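Side-chain contact in chromosome segregation protein smc (PDB 3KTA), which binds and hydrolyses ATP through its ABC-type head domain and is probably required for chromosome condensation and partitioning: residues 5-10 against 43-48. Numbering follows the deposited sequence.
Sequences EKLELK and GDAILF
Ala45 meets Leu9 through its single methyl: the CB, directed at the strand, lies 4.0 Å from Leu9 CD1 and 4.1 Å from both CG and CD2, so it rests against the branched end of the leucine rather than against one methyl. The same CB brushes Leu7 CD1 at 4.4 Å and also touches Phe12 and Val82, which help close this buried apolar layer. One residue on, Ile46 contributes the first carbon of its longer branch. With that carbon anti to the carbonyl carbon (chi1 -62°), Ile46 CG1 lies 3.8 Å from Leu7 CD1, and the two side chains cross at about a right angle. Leu7 points from the strand toward the helix and spans the two helix residues with CD1, while Val82 and Ile84 of the adjacent strand touch its side chain. The contact between the two segments is apolar throughout, with 150 Å² buried. Their axes pass 9.8 Å apart at 92°, an ordinary helix-on-sheet spacing. Helix 39-49, which follows the Walker A loop and carries Lys39, Ser40 and Asn41 of the ATP site, packs against the antiparallel beta subdomain, as in ABC-type ATPase heads; this chain is the N-terminal part of the SMC head, which the C-terminal part completes.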
loop_
_atom_site.group_PDB
_atom_site.type_symbol
_atom_site.label_atom_id
_atom_site.label_comp_id
_atom_site.label_asym_id
_atom_site.label_seq_id
_atom_site.Cartn_x
_atom_site.Cartn_y
_atom_site.Cartn_z
ATOM N N GLU A 5 11.583 8.234 -4.098
ATOM C CA GLU A 5 12.078 8.619 -5.416
ATOM C C GLU A 5 12.346 7.379 -6.257
ATOM O O GLU A 5 11.954 7.307 -7.425
ATOM C CB GLU A 5 13.318 9.517 -5.275
ATOM C CG GLU A 5 12.946 10.829 -4.616
ATOM C CD GLU A 5 14.012 11.884 -4.705
ATOM O OE1 GLU A 5 15.174 11.573 -4.359
ATOM O OE2 GLU A 5 13.669 13.028 -5.100
ATOM N N LYS A 6 12.975 6.384 -5.647
ATOM C CA LYS A 6 13.292 5.150 -6.358
ATOM C C LYS A 6 13.700 4.037 -5.406
ATOM O O LYS A 6 14.057 4.288 -4.243
ATOM C CB LYS A 6 14.423 5.378 -7.373
ATOM C CG LYS A 6 15.775 5.736 -6.725
ATOM C CD LYS A 6 16.852 5.908 -7.786
ATOM C CE LYS A 6 18.188 6.255 -7.126
ATOM N NZ LYS A 6 19.287 6.423 -8.127
ATOM N N LEU A 7 13.647 2.808 -5.924
ATOM C CA LEU A 7 14.263 1.636 -5.314
ATOM C C LEU A 7 15.425 1.149 -6.173
ATOM O O LEU A 7 15.420 1.298 -7.399
ATOM C CB LEU A 7 13.274 0.475 -5.228
ATOM C CG LEU A 7 12.089 0.607 -4.290
ATOM C CD1 LEU A 7 11.053 -0.447 -4.632
ATOM C CD2 LEU A 7 12.544 0.462 -2.832
ATOM N N GLU A 8 16.411 0.553 -5.522
ATOM C CA GLU A 8 17.474 -0.183 -6.203
ATOM C C GLU A 8 17.506 -1.596 -5.632
ATOM O O GLU A 8 17.688 -1.776 -4.427
ATOM C CB GLU A 8 18.825 0.519 -6.014
ATOM C CG GLU A 8 18.945 1.774 -6.854
ATOM C CD GLU A 8 20.219 2.547 -6.606
ATOM O OE1 GLU A 8 20.961 2.197 -5.666
ATOM O OE2 GLU A 8 20.446 3.528 -7.340
ATOM N N LEU A 9 17.291 -2.589 -6.497
ATOM C CA LEU A 9 17.264 -3.993 -6.096
ATOM C C LEU A 9 18.484 -4.712 -6.656
ATOM O O LEU A 9 18.754 -4.623 -7.848
ATOM C CB LEU A 9 16.024 -4.690 -6.663
ATOM C CG LEU A 9 14.691 -4.490 -5.935
ATOM C CD1 LEU A 9 14.299 -3.039 -5.861
ATOM C CD2 LEU A 9 13.591 -5.309 -6.648
ATOM N N LYS A 10 19.184 -5.448 -5.805
ATOM C CA LYS A 10 20.264 -6.312 -6.266
ATOM C C LYS A 10 20.154 -7.690 -5.621
ATOM O O LYS A 10 20.235 -7.828 -4.395
ATOM C CB LYS A 10 21.631 -5.688 -5.958
ATOM C CG LYS A 10 22.797 -6.579 -6.416
ATOM C CD LYS A 10 24.154 -6.018 -6.035
ATOM C CE LYS A 10 25.237 -7.029 -6.380
ATOM N NZ LYS A 10 26.591 -6.581 -5.965
ATOM N N GLY A 43 6.670 -4.619 -4.201
ATOM C CA GLY A 43 6.121 -4.351 -2.891
ATOM C C GLY A 43 6.925 -5.035 -1.805
ATOM O O GLY A 43 7.149 -4.459 -0.744
ATOM N N ASP A 44 7.360 -6.269 -2.056
ATOM C CA ASP A 44 8.124 -6.977 -1.035
ATOM C C ASP A 44 9.478 -6.307 -0.788
ATOM O O ASP A 44 9.987 -6.339 0.341
ATOM C CB ASP A 44 8.315 -8.451 -1.411
ATOM C CG ASP A 44 7.008 -9.213 -1.436
ATOM O OD1 ASP A 44 6.089 -8.827 -0.683
ATOM O OD2 ASP A 44 6.908 -10.186 -2.211
ATOM N N ALA A 45 10.037 -5.692 -1.829
ATOM C CA ALA A 45 11.294 -4.942 -1.685
ATOM C C ALA A 45 11.101 -3.783 -0.717
ATOM O O ALA A 45 11.982 -3.479 0.093
ATOM C CB ALA A 45 11.794 -4.454 -3.044
ATOM N N ILE A 46 9.942 -3.143 -0.783
ATOM C CA ILE A 46 9.617 -2.060 0.138
ATOM C C ILE A 46 9.453 -2.573 1.574
ATOM O O ILE A 46 10.023 -2.005 2.502
ATOM C CB ILE A 46 8.370 -1.295 -0.324
ATOM C CG1 ILE A 46 8.645 -0.651 -1.687
ATOM C CG2 ILE A 46 7.940 -0.263 0.748
ATOM C CD1 ILE A 46 7.401 -0.069 -2.350
ATOM N N LEU A 47 8.687 -3.648 1.756
ATOM C CA LEU A 47 8.550 -4.251 3.080
ATOM C C LEU A 47 9.924 -4.592 3.669
ATOM O O LEU A 47 10.198 -4.362 4.867
ATOM C CB LEU A 47 7.728 -5.542 2.990
ATOM C CG LEU A 47 6.253 -5.365 2.631
ATOM C CD1 LEU A 47 5.562 -6.724 2.585
ATOM C CD2 LEU A 47 5.582 -4.465 3.630
ATOM N N PHE A 48 10.780 -5.155 2.822
ATOM C CA PHE A 48 12.098 -5.632 3.248
ATOM C C PHE A 48 12.992 -4.492 3.709
ATOM O O PHE A 48 13.556 -4.533 4.813
ATOM C CB PHE A 48 12.751 -6.369 2.079
ATOM C CG PHE A 48 14.163 -6.805 2.335
ATOM C CD1 PHE A 48 14.426 -7.897 3.140
ATOM C CD2 PHE A 48 15.218 -6.145 1.728
ATOM C CE1 PHE A 48 15.745 -8.316 3.355
ATOM C CE2 PHE A 48 16.527 -6.563 1.931
ATOM C CZ PHE A 48 16.779 -7.648 2.742
#